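Local atomic coordinates of tartronic semialdehyde reductase (Salmonella typhimurium, PDB entry 1YB4), a protein that catalyses the reversible NADH- or NADPH-dependent reduction of tartronic semialdehyde (2-hydroxy-3-oxopropanoate) to (R)-glycerate. Residues Ala59-Ile64 against Asp146-Leu151; Gly140-Phe145 against Ile159-Gly164. One frame throughout, in Å; residues are numbered along the deposited sequence.

Interaction 1. Residues Ala59-Ile64 against Asp146-Leu151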
loop_
_atom_site.group_PDB
_atom_site.type_symbol
_atom_site.label_atom_id
_atom_site.label_comp_id
_atom_site.label_asym_id
_atom_site.label_seq_id
_atom_site.Cartn_x
_atom_site.Cartn_y
_atom_site.Cartn_z
ATOM N N ALA A 59 -10.504 -28.931 -39.276
ATOM C CA ALA A 59 -9.436 -27.972 -39.011
ATOM C C ALA A 59 -8.284 -28.619 -38.251
ATOM O O ALA A 59 -8.508 -29.350 -37.286
ATOM C CB ALA A 59 -9.977 -26.795 -38.219
ATOM N N ASP A 60 -7.055 -28.352 -38.692
ATOM C CA ASP A 60 -5.868 -28.897 -38.031
ATOM C C ASP A 60 -5.304 -27.925 -36.971
ATOM O O ASP A 60 -4.690 -28.345 -35.992
ATOM C CB ASP A 60 -4.784 -29.228 -39.063
ATOM C CG ASP A 60 -5.262 -30.205 -40.121
ATOM O OD1 ASP A 60 -5.989 -31.169 -39.777
ATOM O OD2 ASP A 60 -4.893 -30.009 -41.296
ATOM N N ILE A 61 -5.498 -26.628 -37.187
ATOM C CA ILE A 61 -5.055 -25.612 -36.243
ATOM C C ILE A 61 -6.321 -24.871 -35.798
ATOM O O ILE A 61 -7.061 -24.319 -36.620
ATOM C CB ILE A 61 -4.054 -24.635 -36.900
ATOM C CG1 ILE A 61 -2.771 -25.384 -37.278
ATOM C CG2 ILE A 61 -3.709 -23.509 -35.938
ATOM C CD1 ILE A 61 -1.750 -24.539 -38.041
ATOM N N ILE A 62 -6.581 -24.900 -34.494
ATOM C CA ILE A 62 -7.766 -24.261 -33.923
ATOM C C ILE A 62 -7.427 -23.050 -33.040
ATOM O O ILE A 62 -6.709 -23.174 -32.048
ATOM C CB ILE A 62 -8.575 -25.267 -33.056
ATOM C CG1 ILE A 62 -9.094 -26.427 -33.911
ATOM C CG2 ILE A 62 -9.729 -24.551 -32.373
ATOM C CD1 ILE A 62 -8.051 -27.475 -34.236
ATOM N N PHE A 63 -7.963 -21.888 -33.407
ATOM C CA PHE A 63 -7.755 -20.637 -32.677
ATOM C C PHE A 63 -8.912 -20.388 -31.727
ATOM O O PHE A 63 -10.074 -20.442 -32.133
ATOM C CB PHE A 63 -7.674 -19.465 -33.654
ATOM C CG PHE A 63 -6.411 -19.434 -34.440
ATOM C CD1 PHE A 63 -5.263 -18.862 -33.904
ATOM C CD2 PHE A 63 -6.337 -20.045 -35.692
ATOM C CE1 PHE A 63 -4.054 -18.905 -34.601
ATOM C CE2 PHE A 63 -5.135 -20.095 -36.397
ATOM C CZ PHE A 63 -3.990 -19.525 -35.853
ATOM N N ILE A 64 -8.591 -20.096 -30.470
ATOM C CA ILE A 64 -9.603 -19.807 -29.466
ATOM C C ILE A 64 -9.472 -18.376 -28.931
ATOM O O ILE A 64 -8.425 -18.005 -28.408
ATOM C CB ILE A 64 -9.481 -20.781 -28.277
ATOM C CG1 ILE A 64 -9.746 -22.207 -28.757
ATOM C CG2 ILE A 64 -10.435 -20.366 -27.141
ATOM C CD1 ILE A 64 -9.518 -23.244 -27.690
ATOM N N ASP A 146 6.839 -22.684 -34.709
ATOM C CA ASP A 146 7.290 -22.463 -36.082
ATOM C C ASP A 146 6.204 -22.771 -37.097
ATOM O O ASP A 146 6.113 -22.113 -38.132
ATOM C CB ASP A 146 8.514 -23.321 -36.400
ATOM C CG ASP A 146 9.790 -22.796 -35.753
ATOM O OD1 ASP A 146 9.988 -21.567 -35.755
ATOM O OD2 ASP A 146 10.605 -23.616 -35.258
ATOM N N ARG A 147 5.383 -23.773 -36.796
ATOM C CA ARG A 147 4.297 -24.193 -37.685
ATOM C C ARG A 147 3.164 -23.181 -37.808
ATOM O O ARG A 147 2.655 -22.934 -38.898
ATOM C CB ARG A 147 3.732 -25.536 -37.215
ATOM C CG ARG A 147 2.586 -26.075 -38.059
ATOM C CD ARG A 147 2.420 -27.564 -37.822
ATOM N NE ARG A 147 1.900 -27.877 -36.494
ATOM C CZ ARG A 147 2.375 -28.849 -35.713
ATOM N NH1 ARG A 147 3.391 -29.599 -36.127
ATOM N NH2 ARG A 147 1.828 -29.084 -34.523
ATOM N N VAL A 148 2.774 -22.612 -36.677
ATOM C CA VAL A 148 1.702 -21.633 -36.623
ATOM C C VAL A 148 2.219 -20.225 -36.954
ATOM O O VAL A 148 1.451 -19.325 -37.303
ATOM C CB VAL A 148 1.085 -21.644 -35.204
ATOM C CG1 VAL A 148 0.009 -20.576 -35.077
ATOM C CG2 VAL A 148 0.521 -23.042 -34.904
ATOM N N LYS A 149 3.536 -20.060 -36.859
ATOM C CA LYS A 149 4.202 -18.778 -37.099
ATOM C C LYS A 149 3.700 -17.959 -38.285
ATOM O O LYS A 149 3.495 -16.756 -38.151
ATOM C CB LYS A 149 5.718 -18.998 -37.214
ATOM C CG LYS A 149 6.549 -17.721 -37.343
ATOM C CD LYS A 149 6.170 -16.669 -36.298
ATOM C CE LYS A 149 7.207 -15.557 -36.235
ATOM N NZ LYS A 149 7.472 -14.938 -37.569
ATOM N N PRO A 150 3.514 -18.588 -39.462
ATOM C CA PRO A 150 3.027 -17.855 -40.646
ATOM C C PRO A 150 1.651 -17.212 -40.417
ATOM O O PRO A 150 1.325 -16.168 -41.006
ATOM C CB PRO A 150 2.982 -18.928 -41.727
ATOM C CG PRO A 150 4.088 -19.841 -41.323
ATOM C CD PRO A 150 3.918 -19.955 -39.826
ATOM N N LEU A 151 0.849 -17.847 -39.564
ATOM C CA LEU A 151 -0.475 -17.332 -39.245
ATOM C C LEU A 151 -0.323 -16.189 -38.247
ATOM O O LEU A 151 -0.960 -15.147 -38.384
ATOM C CB LEU A 151 -1.339 -18.434 -38.651
ATOM C CG LEU A 151 -1.345 -19.731 -39.453
ATOM C CD1 LEU A 151 -2.311 -20.705 -38.799
ATOM C CD2 LEU A 151 -1.739 -19.460 -40.901
#
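Ile61 and Leu151 meet tip to tip, and their torsions set up the meeting. In Ile61, CG1 stands anti to the carbonyl carbon (chi1 -65°), and chi2 of 175° then carries CD1 straight on toward the helix. In Leu151, CG is likewise anti to its carbonyl carbon, and the second torsion sets CD1 anti to CA, so that this methyl reaches the strand. The two CD1 atoms, of Ile61 and Leu151, are 3.9 Å apart. Leu151 CD1 also serves the neighbouring aromatic ring. Leu151 CD1 lies in the plane of the Phe63 ring, at the edge, 3.6 Å from Phe63 CZ. CB of Leu151 backs this up at 4.0 Å from Phe63 CZ. Val148, one turn earlier, divides its two methyls between Ile61 and Phe63. Val148 CG2 is 4.2 Å from Ile61 CD1, where the two side chains run past each other in opposite directions. Val148 CG1 is 4.2 Å from Phe63 CZ and approaches that ring obliquely. All four residues are buried, and no hydrogen bond crosses the contact.

The strand and helix axes come within 11.0 Å and cross at -61°. Pro150 has no N-H, and the helix is kinked here; Leu151 N bonds to Val148 O. This is helix-on-sheet packing in a Rossmann-type NAD-binding domain. Leu6 of strand 5-8 touches Ile61, Phe63 and Leu151, and Val93 of strand 90-94 touches Phe63. Strand 61-64 lies between those two parallel strands, with helix 142-155 packed across its Ile61 and Phe63 side.

Interaction 2. Residues Gly140-Phe145 against Ile159-Gly164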
loop_
_atom_site.group_PDB
_atom_site.type_symbol
_atom_site.label_atom_id
_atom_site.label_comp_id
_atom_site.label_asym_id
_atom_site.label_seq_id
_atom_site.Cartn_x
_atom_site.Cartn_y
_atom_site.Cartn_z
ATOM N N GLY A 140 5.088 -22.671 -25.606
ATOM C CA GLY A 140 4.956 -23.951 -26.276
ATOM C C GLY A 140 6.257 -24.496 -26.822
ATOM O O GLY A 140 7.337 -24.002 -26.492
ATOM N N GLU A 141 6.143 -25.533 -27.651
ATOM C CA GLU A 141 7.289 -26.174 -28.285
ATOM C C GLU A 141 7.644 -25.429 -29.568
ATOM O O GLU A 141 6.765 -25.138 -30.379
ATOM C CB GLU A 141 6.950 -27.622 -28.604
ATOM C CG GLU A 141 7.020 -28.526 -27.397
ATOM C CD GLU A 141 5.891 -29.536 -27.351
ATOM O OE1 GLU A 141 6.014 -30.505 -26.572
ATOM O OE2 GLU A 141 4.880 -29.360 -28.073
ATOM N N GLN A 142 8.927 -25.134 -29.759
ATOM C CA GLN A 142 9.377 -24.395 -30.942
ATOM C C GLN A 142 8.819 -24.837 -32.303
ATOM O O GLN A 142 8.268 -24.012 -33.032
ATOM C CB GLN A 142 10.906 -24.361 -30.997
ATOM C CG GLN A 142 11.431 -23.409 -32.052
ATOM C CD GLN A 142 12.860 -23.003 -31.800
ATOM O OE1 GLN A 142 13.248 -22.765 -30.650
ATOM N NE2 GLN A 142 13.654 -22.905 -32.865
ATOM N N LYS A 143 8.964 -26.115 -32.655
ATOM C CA LYS A 143 8.447 -26.612 -33.943
ATOM C C LYS A 143 6.954 -26.259 -34.109
ATOM O O LYS A 143 6.511 -25.896 -35.198
ATOM C CB LYS A 143 8.608 -28.134 -34.044
ATOM C CG LYS A 143 10.022 -28.667 -33.804
ATOM C CD LYS A 143 10.908 -28.562 -35.019
ATOM C CE LYS A 143 12.296 -29.097 -34.708
ATOM N NZ LYS A 143 12.278 -30.510 -34.238
ATOM N N VAL A 144 6.186 -26.390 -33.025
ATOM C CA VAL A 144 4.763 -26.066 -33.041
ATOM C C VAL A 144 4.630 -24.567 -33.305
ATOM O O VAL A 144 3.831 -24.126 -34.140
ATOM C CB VAL A 144 4.109 -26.390 -31.688
ATOM C CG1 VAL A 144 2.613 -26.152 -31.762
ATOM C CG2 VAL A 144 4.416 -27.821 -31.293
ATOM N N PHE A 145 5.417 -23.786 -32.579
ATOM C CA PHE A 145 5.422 -22.345 -32.749
ATOM C C PHE A 145 5.793 -22.031 -34.201
ATOM O O PHE A 145 5.144 -21.215 -34.844
ATOM C CB PHE A 145 6.450 -21.698 -31.813
ATOM C CG PHE A 145 6.719 -20.245 -32.119
ATOM C CD1 PHE A 145 5.970 -19.240 -31.519
ATOM C CD2 PHE A 145 7.706 -19.887 -33.040
ATOM C CE1 PHE A 145 6.191 -17.900 -31.823
ATOM C CE2 PHE A 145 7.940 -18.549 -33.357
ATOM C CZ PHE A 145 7.179 -17.551 -32.744
ATOM N N ILE A 159 5.900 -10.976 -32.455
ATOM C CA ILE A 159 5.574 -12.323 -32.025
ATOM C C ILE A 159 6.810 -12.793 -31.311
ATOM O O ILE A 159 7.917 -12.639 -31.812
ATOM C CB ILE A 159 5.284 -13.271 -33.203
ATOM C CG1 ILE A 159 4.000 -12.844 -33.917
ATOM C CG2 ILE A 159 5.133 -14.697 -32.693
ATOM C CD1 ILE A 159 4.170 -11.740 -34.922
ATOM N N THR A 160 6.622 -13.368 -30.139
ATOM C CA THR A 160 7.752 -13.819 -29.361
ATOM C C THR A 160 7.448 -15.132 -28.684
ATOM O O THR A 160 6.435 -15.259 -27.999
ATOM C CB THR A 160 8.108 -12.787 -28.266
ATOM O OG1 THR A 160 8.516 -11.561 -28.875
ATOM C CG2 THR A 160 9.213 -13.311 -27.373
ATOM N N LEU A 161 8.320 -16.111 -28.891
ATOM C CA LEU A 161 8.158 -17.399 -28.241
ATOM C C LEU A 161 8.839 -17.144 -26.914
ATOM O O LEU A 161 10.053 -16.932 -26.867
ATOM C CB LEU A 161 8.883 -18.503 -29.002
ATOM C CG LEU A 161 8.670 -19.901 -28.416
ATOM C CD1 LEU A 161 7.186 -20.210 -28.330
ATOM C CD2 LEU A 161 9.394 -20.932 -29.277
ATOM N N VAL A 162 8.052 -17.138 -25.844
ATOM C CA VAL A 162 8.569 -16.854 -24.509
ATOM C C VAL A 162 9.158 -18.072 -23.794
ATOM O O VAL A 162 10.122 -17.941 -23.036
ATOM C CB VAL A 162 7.460 -16.233 -23.621
ATOM C CG1 VAL A 162 7.991 -15.984 -22.233
ATOM C CG2 VAL A 162 6.971 -14.921 -24.235
ATOM N N GLY A 163 8.582 -19.248 -24.045
ATOM C CA GLY A 163 9.050 -20.467 -23.415
ATOM C C GLY A 163 8.029 -21.566 -23.618
ATOM O O GLY A 163 7.309 -21.574 -24.615
ATOM N N GLY A 164 7.959 -22.491 -22.666
ATOM C CA GLY A 164 7.019 -23.585 -22.762
ATOM C C GLY A 164 5.619 -23.176 -22.367
ATOM O O GLY A 164 5.411 -22.061 -21.889
#
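Gly140 N donates to Gly163 O at 2.7 Å. The bond is nearly straight, with an N-H...O angle of 167°, and it arrives in the carbonyl plane on a lone pair. It ties the residues just before the helix to the end of strand 158-163. The two carbonyl oxygens, Gly140 O and Gly163 O, are also close, but both are acceptors and form no bond. Glu141 follows as the N-cap residue, and its carbonyl O accepts from Phe145 N in the first turn.

The contact belongs to a beta-alpha-beta unit: strand 134-139, helix 142-155 and strand 158-163, the last being an outermost strand of the sheet within this chain. Val138 of the first strand touches both Phe145 and Leu161.

Phe145 carries the apolar part. CG anti to the backbone N (chi1 168°) directs the ring to the strand. There Leu161 CB sits over the centre of one ring face, 4.0 Å from the centroid of the Phe145 ring, as a CH-pi contact. Leu161 CD1 is 3.5 Å from Phe145 CD1. Ile159 CG2 instead meets the ring edge, 3.5 Å from Phe145 CE1 and equally near CZ. The other methyl of Leu161, CD2, rests 3.8 Å from Gln142 CA at the exposed start of the helix. On the strand, Thr160 and Val162 point away from the helix; Thr160 packs on Ala206, and Val162 on Arg202, of the second subunit.

Interactions 1 and 2 share helix 142-155 and the same sheet, and their centres lie 12 Å apart. Interaction 2 holds the beginning of the helix to strand 158-163. Interaction 1 sets the following turns of the helix against strand 61-64, further across the sheet. The two contacts touch where Lys149 CE packs 4.2 Å from Ile159 CG2. Lys149 NZ also makes a salt bridge with Asp153, one turn on. Both contacts lie within the NAD-binding domain. Interaction 1 is away from the predicted active-site residue, Lys172. Interaction 2 is nearer, with the side chain of Thr160 about 11 Å from that of Lys172.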